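Nucleoside diphosphate kinase (Encephalitozoon cuniculi, PDB 3MPD) probably transfers the gamma phosphate of ATP to nucleoside diphosphates through a phosphohistidine intermediate, supplying the cell with nucleoside triphosphates other than ATP. Local coordinates at residues A[7-11]-A[128-134]; A[28-34]-A[87-92]. One frame throughout, in Å; residues are numbered along the deposited sequence.

Contact 1 (A[7-11]-A[128-134])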
loop_
_atom_site.group_PDB
_atom_site.type_symbol
_atom_site.label_atom_id
_atom_site.label_comp_id
_atom_site.label_asym_id
_atom_site.label_seq_id
_atom_site.Cartn_x
_atom_site.Cartn_y
_atom_site.Cartn_z
ATOM N N ARG A 7 -16.638 -1.754 -5.930
ATOM C CA ARG A 7 -15.177 -1.891 -5.785
ATOM C C ARG A 7 -14.431 -2.204 -7.091
ATOM O O ARG A 7 -15.025 -2.693 -8.059
ATOM C CB ARG A 7 -14.836 -2.926 -4.735
ATOM C CG ARG A 7 -15.798 -4.042 -4.705
ATOM C CD ARG A 7 -15.578 -4.910 -3.501
ATOM N NE ARG A 7 -15.677 -6.287 -3.955
ATOM C CZ ARG A 7 -15.273 -7.338 -3.255
ATOM N NH1 ARG A 7 -14.744 -7.180 -2.043
ATOM N NH2 ARG A 7 -15.400 -8.545 -3.784
ATOM N N THR A 8 -13.121 -1.928 -7.104
ATOM C CA THR A 8 -12.300 -2.133 -8.299
ATOM C C THR A 8 -10.920 -2.649 -7.924
ATOM O O THR A 8 -10.419 -2.383 -6.823
ATOM C CB THR A 8 -12.211 -0.848 -9.177
ATOM O OG1 THR A 8 -11.631 -1.158 -10.453
ATOM C CG2 THR A 8 -11.418 0.278 -8.499
ATOM N N PHE A 9 -10.329 -3.422 -8.826
ATOM C CA PHE A 9 -9.026 -4.010 -8.593
ATOM C C PHE A 9 -7.980 -3.185 -9.311
ATOM O O PHE A 9 -8.074 -2.960 -10.512
ATOM C CB PHE A 9 -8.982 -5.473 -9.063
ATOM C CG PHE A 9 -7.659 -6.124 -8.835
ATOM C CD1 PHE A 9 -7.240 -6.422 -7.540
ATOM C CD2 PHE A 9 -6.817 -6.402 -9.906
ATOM C CE1 PHE A 9 -6.001 -6.987 -7.299
ATOM C CE2 PHE A 9 -5.572 -6.995 -9.689
ATOM C CZ PHE A 9 -5.155 -7.276 -8.377
ATOM N N ILE A 10 -6.991 -2.726 -8.560
ATOM C CA ILE A 10 -5.951 -1.847 -9.100
ATOM C C ILE A 10 -4.615 -2.502 -8.798
ATOM O O ILE A 10 -4.306 -2.780 -7.641
ATOM C CB ILE A 10 -5.960 -0.470 -8.424
ATOM C CG1 ILE A 10 -7.355 0.200 -8.494
ATOM C CG2 ILE A 10 -4.858 0.449 -9.015
ATOM C CD1 ILE A 10 -7.890 0.519 -9.950
ATOM N N MET A 11 -3.793 -2.689 -9.824
ATOM C CA MET A 11 -2.520 -3.356 -9.620
ATOM C C MET A 11 -1.410 -2.550 -10.257
ATOM O O MET A 11 -1.442 -2.280 -11.472
ATOM C CB MET A 11 -2.589 -4.780 -10.195
ATOM C CG MET A 11 -1.302 -5.574 -10.092
ATOM S SD MET A 11 -1.549 -7.285 -10.659
ATOM C CE MET A 11 -2.226 -7.074 -12.309
ATOM N N GLU A 128 -14.704 -8.139 -9.746
ATOM C CA GLU A 128 -15.028 -9.213 -8.777
ATOM C C GLU A 128 -14.189 -10.472 -9.014
ATOM O O GLU A 128 -13.629 -11.037 -8.075
ATOM C CB GLU A 128 -16.526 -9.534 -8.809
ATOM C CG GLU A 128 -17.368 -8.376 -8.247
ATOM C CD GLU A 128 -16.957 -7.965 -6.835
ATOM O OE1 GLU A 128 -16.990 -8.831 -5.922
ATOM O OE2 GLU A 128 -16.616 -6.769 -6.629
ATOM N N LYS A 129 -14.074 -10.875 -10.274
ATOM C CA LYS A 129 -13.194 -11.981 -10.665
ATOM C C LYS A 129 -11.732 -11.709 -10.273
ATOM O O LYS A 129 -11.080 -12.592 -9.724
ATOM C CB LYS A 129 -13.312 -12.270 -12.182
ATOM C CG LYS A 129 -12.201 -13.164 -12.756
ATOM C CD LYS A 129 -12.198 -13.188 -14.280
ATOM C CE LYS A 129 -10.787 -13.394 -14.810
ATOM N NZ LYS A 129 -10.778 -14.009 -16.146
ATOM N N GLU A 130 -11.226 -10.506 -10.572
ATOM C CA GLU A 130 -9.835 -10.152 -10.269
ATOM C C GLU A 130 -9.580 -10.092 -8.758
ATOM O O GLU A 130 -8.560 -10.587 -8.290
ATOM C CB GLU A 130 -9.419 -8.828 -10.948
ATOM C CG GLU A 130 -9.334 -8.940 -12.492
ATOM C CD GLU A 130 -9.381 -7.583 -13.212
ATOM O OE1 GLU A 130 -9.291 -6.510 -12.541
ATOM O OE2 GLU A 130 -9.486 -7.585 -14.471
ATOM N N ILE A 131 -10.504 -9.498 -8.004
ATOM C CA ILE A 131 -10.382 -9.485 -6.541
ATOM C C ILE A 131 -10.274 -10.906 -5.953
ATOM O O ILE A 131 -9.359 -11.175 -5.159
ATOM C CB ILE A 131 -11.507 -8.674 -5.881
ATOM C CG1 ILE A 131 -11.330 -7.189 -6.208
ATOM C CG2 ILE A 131 -11.530 -8.900 -4.357
ATOM C CD1 ILE A 131 -12.559 -6.343 -6.001
ATOM N N LYS A 132 -11.167 -11.816 -6.369
ATOM C CA LYS A 132 -11.133 -13.207 -5.887
ATOM C C LYS A 132 -9.880 -13.945 -6.354
ATOM O O LYS A 132 -9.357 -14.795 -5.649
ATOM C CB LYS A 132 -12.387 -13.994 -6.311
ATOM C CG LYS A 132 -13.711 -13.435 -5.764
ATOM C CD LYS A 132 -14.915 -14.202 -6.330
ATOM C CE LYS A 132 -16.098 -13.258 -6.595
ATOM N NZ LYS A 132 -16.912 -13.745 -7.763
ATOM N N LEU A 133 -9.402 -13.608 -7.544
ATOM C CA LEU A 133 -8.201 -14.230 -8.096
ATOM C C LEU A 133 -6.934 -13.832 -7.328
ATOM O O LEU A 133 -6.144 -14.690 -6.943
ATOM C CB LEU A 133 -8.066 -13.858 -9.574
ATOM C CG LEU A 133 -6.957 -14.513 -10.372
ATOM C CD1 LEU A 133 -7.073 -16.072 -10.385
ATOM C CD2 LEU A 133 -6.956 -13.914 -11.780
ATOM N N TRP A 134 -6.765 -12.533 -7.085
ATOM C CA TRP A 134 -5.530 -12.008 -6.500
ATOM C C TRP A 134 -5.522 -11.824 -4.981
ATOM O O TRP A 134 -4.462 -11.921 -4.356
ATOM C CB TRP A 134 -5.207 -10.637 -7.116
ATOM C CG TRP A 134 -4.849 -10.672 -8.549
ATOM C CD1 TRP A 134 -5.692 -10.510 -9.614
ATOM C CD2 TRP A 134 -3.549 -10.858 -9.090
ATOM N NE1 TRP A 134 -4.991 -10.579 -10.789
ATOM C CE2 TRP A 134 -3.670 -10.794 -10.498
ATOM C CE3 TRP A 134 -2.286 -11.069 -8.526
ATOM C CZ2 TRP A 134 -2.577 -10.917 -11.347
ATOM C CZ3 TRP A 134 -1.200 -11.204 -9.363
ATOM C CH2 TRP A 134 -1.352 -11.130 -10.766
HETATM O O HOH W 1 -17.006 -4.404 -7.844
#

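Contact 2 (A[28-34]-A[87-92])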
loop_
_atom_site.group_PDB
_atom_site.type_symbol
_atom_site.label_atom_id
_atom_site.label_comp_id
_atom_site.label_asym_id
_atom_site.label_seq_id
_atom_site.Cartn_x
_atom_site.Cartn_y
_atom_site.Cartn_z
ATOM N N ARG A 28 -3.317 9.594 -6.514
ATOM C CA ARG A 28 -4.420 9.883 -7.459
ATOM C C ARG A 28 -5.738 9.301 -6.931
ATOM O O ARG A 28 -6.781 9.944 -7.017
ATOM C CB ARG A 28 -4.176 9.350 -8.874
ATOM C CG ARG A 28 -2.786 9.633 -9.483
ATOM C CD ARG A 28 -2.619 11.111 -9.719
ATOM N NE ARG A 28 -1.354 11.436 -10.409
ATOM C CZ ARG A 28 -1.180 11.565 -11.725
ATOM N NH1 ARG A 28 -2.171 11.349 -12.574
ATOM N NH2 ARG A 28 0.004 11.952 -12.186
ATOM N N PHE A 29 -5.672 8.080 -6.405
ATOM C CA PHE A 29 -6.860 7.387 -5.912
ATOM C C PHE A 29 -7.361 7.952 -4.586
ATOM O O PHE A 29 -8.584 8.094 -4.352
ATOM C CB PHE A 29 -6.580 5.882 -5.792
ATOM C CG PHE A 29 -6.496 5.212 -7.119
ATOM C CD1 PHE A 29 -7.605 4.562 -7.637
ATOM C CD2 PHE A 29 -5.321 5.260 -7.879
ATOM C CE1 PHE A 29 -7.550 3.975 -8.897
ATOM C CE2 PHE A 29 -5.274 4.659 -9.168
ATOM C CZ PHE A 29 -6.398 4.036 -9.653
ATOM N N GLU A 30 -6.419 8.258 -3.710
ATOM C CA GLU A 30 -6.743 8.695 -2.358
ATOM C C GLU A 30 -7.292 10.135 -2.421
ATOM O O GLU A 30 -8.223 10.479 -1.690
ATOM C CB GLU A 30 -5.459 8.603 -1.491
ATOM C CG GLU A 30 -5.623 9.008 -0.034
ATOM C CD GLU A 30 -4.368 8.774 0.823
ATOM O OE1 GLU A 30 -3.213 9.065 0.383
ATOM O OE2 GLU A 30 -4.553 8.367 1.993
ATOM N N GLU A 31 -6.733 10.975 -3.313
ATOM C CA GLU A 31 -7.209 12.380 -3.444
ATOM C C GLU A 31 -8.545 12.469 -4.152
ATOM O O GLU A 31 -9.293 13.442 -3.947
ATOM C CB GLU A 31 -6.181 13.295 -4.155
ATOM C CG GLU A 31 -5.009 13.628 -3.285
ATOM C CD GLU A 31 -4.001 14.582 -3.946
ATOM O OE1 GLU A 31 -3.877 14.668 -5.214
ATOM O OE2 GLU A 31 -3.280 15.210 -3.159
ATOM N N LYS A 32 -8.851 11.460 -4.972
ATOM C CA LYS A 32 -10.141 11.390 -5.656
ATOM C C LYS A 32 -11.296 10.972 -4.708
ATOM O O LYS A 32 -12.474 11.163 -5.040
ATOM C CB LYS A 32 -10.067 10.419 -6.837
ATOM C CG LYS A 32 -11.347 10.347 -7.727
ATOM C CD LYS A 32 -11.783 11.706 -8.327
ATOM C CE LYS A 32 -12.722 11.483 -9.526
ATOM N NZ LYS A 32 -13.193 12.772 -10.134
ATOM N N GLY A 33 -10.963 10.400 -3.552
ATOM C CA GLY A 33 -11.950 10.097 -2.519
ATOM C C GLY A 33 -12.252 8.613 -2.332
ATOM O O GLY A 33 -13.116 8.255 -1.516
ATOM N N LEU A 34 -11.573 7.748 -3.101
ATOM C CA LEU A 34 -11.815 6.316 -3.006
ATOM C C LEU A 34 -11.224 5.777 -1.704
ATOM O O LEU A 34 -10.336 6.391 -1.098
ATOM C CB LEU A 34 -11.260 5.571 -4.230
ATOM C CG LEU A 34 -12.032 5.846 -5.538
ATOM C CD1 LEU A 34 -11.278 5.274 -6.742
ATOM C CD2 LEU A 34 -13.530 5.313 -5.459
ATOM N N ILE A 87 -14.364 5.422 -12.285
ATOM C CA ILE A 87 -13.447 6.441 -11.723
ATOM C C ILE A 87 -12.000 5.968 -11.909
ATOM O O ILE A 87 -11.162 6.701 -12.436
ATOM C CB ILE A 87 -13.748 6.813 -10.238
ATOM C CG1 ILE A 87 -14.983 7.744 -10.152
ATOM C CG2 ILE A 87 -12.485 7.486 -9.591
ATOM C CD1 ILE A 87 -15.508 7.997 -8.678
ATOM N N GLY A 88 -11.702 4.729 -11.527
ATOM C CA GLY A 88 -10.318 4.226 -11.719
ATOM C C GLY A 88 -9.843 4.253 -13.177
ATOM O O GLY A 88 -8.730 4.686 -13.461
ATOM N N ARG A 89 -10.680 3.786 -14.108
ATOM C CA ARG A 89 -10.336 3.808 -15.538
ATOM C C ARG A 89 -9.995 5.243 -15.994
ATOM O O ARG A 89 -9.054 5.455 -16.779
ATOM C CB ARG A 89 -11.485 3.300 -16.379
ATOM C CG ARG A 89 -11.695 1.767 -16.315
ATOM C CD ARG A 89 -13.034 1.359 -16.968
ATOM N NE ARG A 89 -13.140 1.689 -18.401
ATOM C CZ ARG A 89 -12.492 1.058 -19.387
ATOM N NH1 ARG A 89 -11.637 0.067 -19.125
ATOM N NH2 ARG A 89 -12.679 1.433 -20.646
ATOM N N LYS A 90 -10.776 6.215 -15.521
ATOM C CA LYS A 90 -10.529 7.614 -15.923
ATOM C C LYS A 90 -9.208 8.148 -15.352
ATOM O O LYS A 90 -8.480 8.881 -16.034
ATOM C CB LYS A 90 -11.670 8.528 -15.495
ATOM C CG LYS A 90 -11.469 9.987 -15.914
ATOM C CD LYS A 90 -12.797 10.620 -16.209
ATOM C CE LYS A 90 -12.590 11.909 -17.013
ATOM N NZ LYS A 90 -13.838 12.677 -17.178
ATOM N N LEU A 91 -8.913 7.813 -14.105
ATOM C CA LEU A 91 -7.639 8.241 -13.502
ATOM C C LEU A 91 -6.399 7.623 -14.195
ATOM O O LEU A 91 -5.305 8.234 -14.222
ATOM C CB LEU A 91 -7.602 7.836 -12.046
ATOM C CG LEU A 91 -8.575 8.460 -11.037
ATOM C CD1 LEU A 91 -8.343 7.755 -9.670
ATOM C CD2 LEU A 91 -8.380 9.959 -10.901
ATOM N N ILE A 92 -6.577 6.406 -14.701
ATOM C CA ILE A 92 -5.503 5.636 -15.306
ATOM C C ILE A 92 -5.212 6.096 -16.735
ATOM O O ILE A 92 -4.041 6.287 -17.092
ATOM C CB ILE A 92 -5.801 4.125 -15.225
ATOM C CG1 ILE A 92 -5.601 3.652 -13.767
ATOM C CG2 ILE A 92 -4.883 3.306 -16.208
ATOM C CD1 ILE A 92 -6.261 2.238 -13.459
HETATM O O HOH W 2 -4.769 10.268 -12.144
#

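Contact 1 (A[7-11]-A[128-134])
One face of the W134 indole carries both F9 and M11, the phenyl over the five-membered ring and the sulfur over the six-membered ring, while E130 O lies at the edge of the indole, in its plane, and over one face of the F9 ring. F9 and W134 form an offset stack, centroids 4.5 Å apart and planes at 15°, with F9 CZ 3.4 Å from W134 CG. M11 SD, 3.9 Å from the centroid of the benzo ring and near its normal, makes a Met-aromatic contact. F9 and M11 both hold CG anti to the backbone N, which sends them from the strand toward the same indole.

The R7 guanidinium has I131 CD1 over one face, 3.7 Å from R7 NE, and E128 at its edge. The salt bridge is bidentate and side-on: R7 NE donates almost straight (173°) to the syn lone pair of E128 OE2 at 2.9 Å, and R7 NH2 meets E128 OE1 on the syn side at 2.7 Å, somewhat out of the carboxylate plane. Nearly coplanar, the two groups restrict each other's rotation. A water joins E128 OE2 to R7 O of the strand backbone.

E130 crosses the F9 side chain obliquely, its carboxylate steeply inclined to the ring, with E130 OE1 3.6 Å from F9 CD2; that oxygen is hydrogen-bonded to S121 and to NE2 of H119, by similarity the phosphorylated histidine. W134 NE1 bonds to H52 of helix 46-52. Strand 7-12 lies between strands 74-80 and 118-120, and residues 128-134 cross residues 7-11 at 56°, a helix packed on the antiparallel sheet of the ferredoxin-like NDP kinase fold.

Contact 2 (A[28-34]-A[87-92])
Helix 28-32 and helix 87-92 pass at 10.8 Å between axes with 128° between their directions, and no direct hydrogen bond joins the two segments. L91 fills the middle of the interface. Its CD1 stands over the centre of the F29 ring, 3.9 Å from the centroid and 12° off the normal, a CH-pi contact, and the same methyl comes within 3.8 Å of R28 O. L91 thus touches both the aromatic side chain and the backbone of the opposing helix. At the rim of the phenyl ring, F29 CZ meets I92 CG1 at 4.2 Å. F29 CE1 lies 4.0 Å from G88 CA.

Toward the C-terminal end of helix 22-32 the partner is I87. Its CG2 branch, anti to the backbone N, touches K32 CG at 3.6 Å and L34 CD1 at 3.8 Å. K32 bends at chi2, so that its CG, and less closely its CE, lie against I87 CG2. Between K32 and L34 the helix closes in a Schellman motif: G33 has positive phi (109°), and the bonds back into the last turn include L34 N to F29 O. This turn leads into strand 35-42 of the ferredoxin-like alpha/beta core of the NDP kinase fold and lays L34 beside I87.

At the other end a water bridges the helices, accepting from R28 NH1 in the guanidinium plane and donating to L91 O. R28 NH2 forms a salt bridge with D108 of helix 105-109. Helix 84-92 also carries R89, assigned to ATP binding by similarity, while L34 O accepts a hydrogen bond from R20 of the second subunit, and the E30 carboxylate accepts from the backbone N of I22 and S23 there.

How the contacts relate
The centres of contacts 1 and 2 lie about 16 Å apart, on opposite faces of the antiparallel sheet 35-42, 74-80, 7-12, 118-120. Strand 7-12 connects them: its residues F9 and M11 point toward helix 124-134, whereas I10 packs through CD1 on F29 CE1 (3.6 Å) and more loosely on I92 CD1. Along the chain, strand 7-12 comes first, then helices 22-32 and 84-92, and helix 124-134 last, so contact 1 spans both partners of contact 2. The sheet is thereby covered on both sides, with H119 adjoining contact 1 and R89 and R106 of the probable ATP site in or beside contact 2.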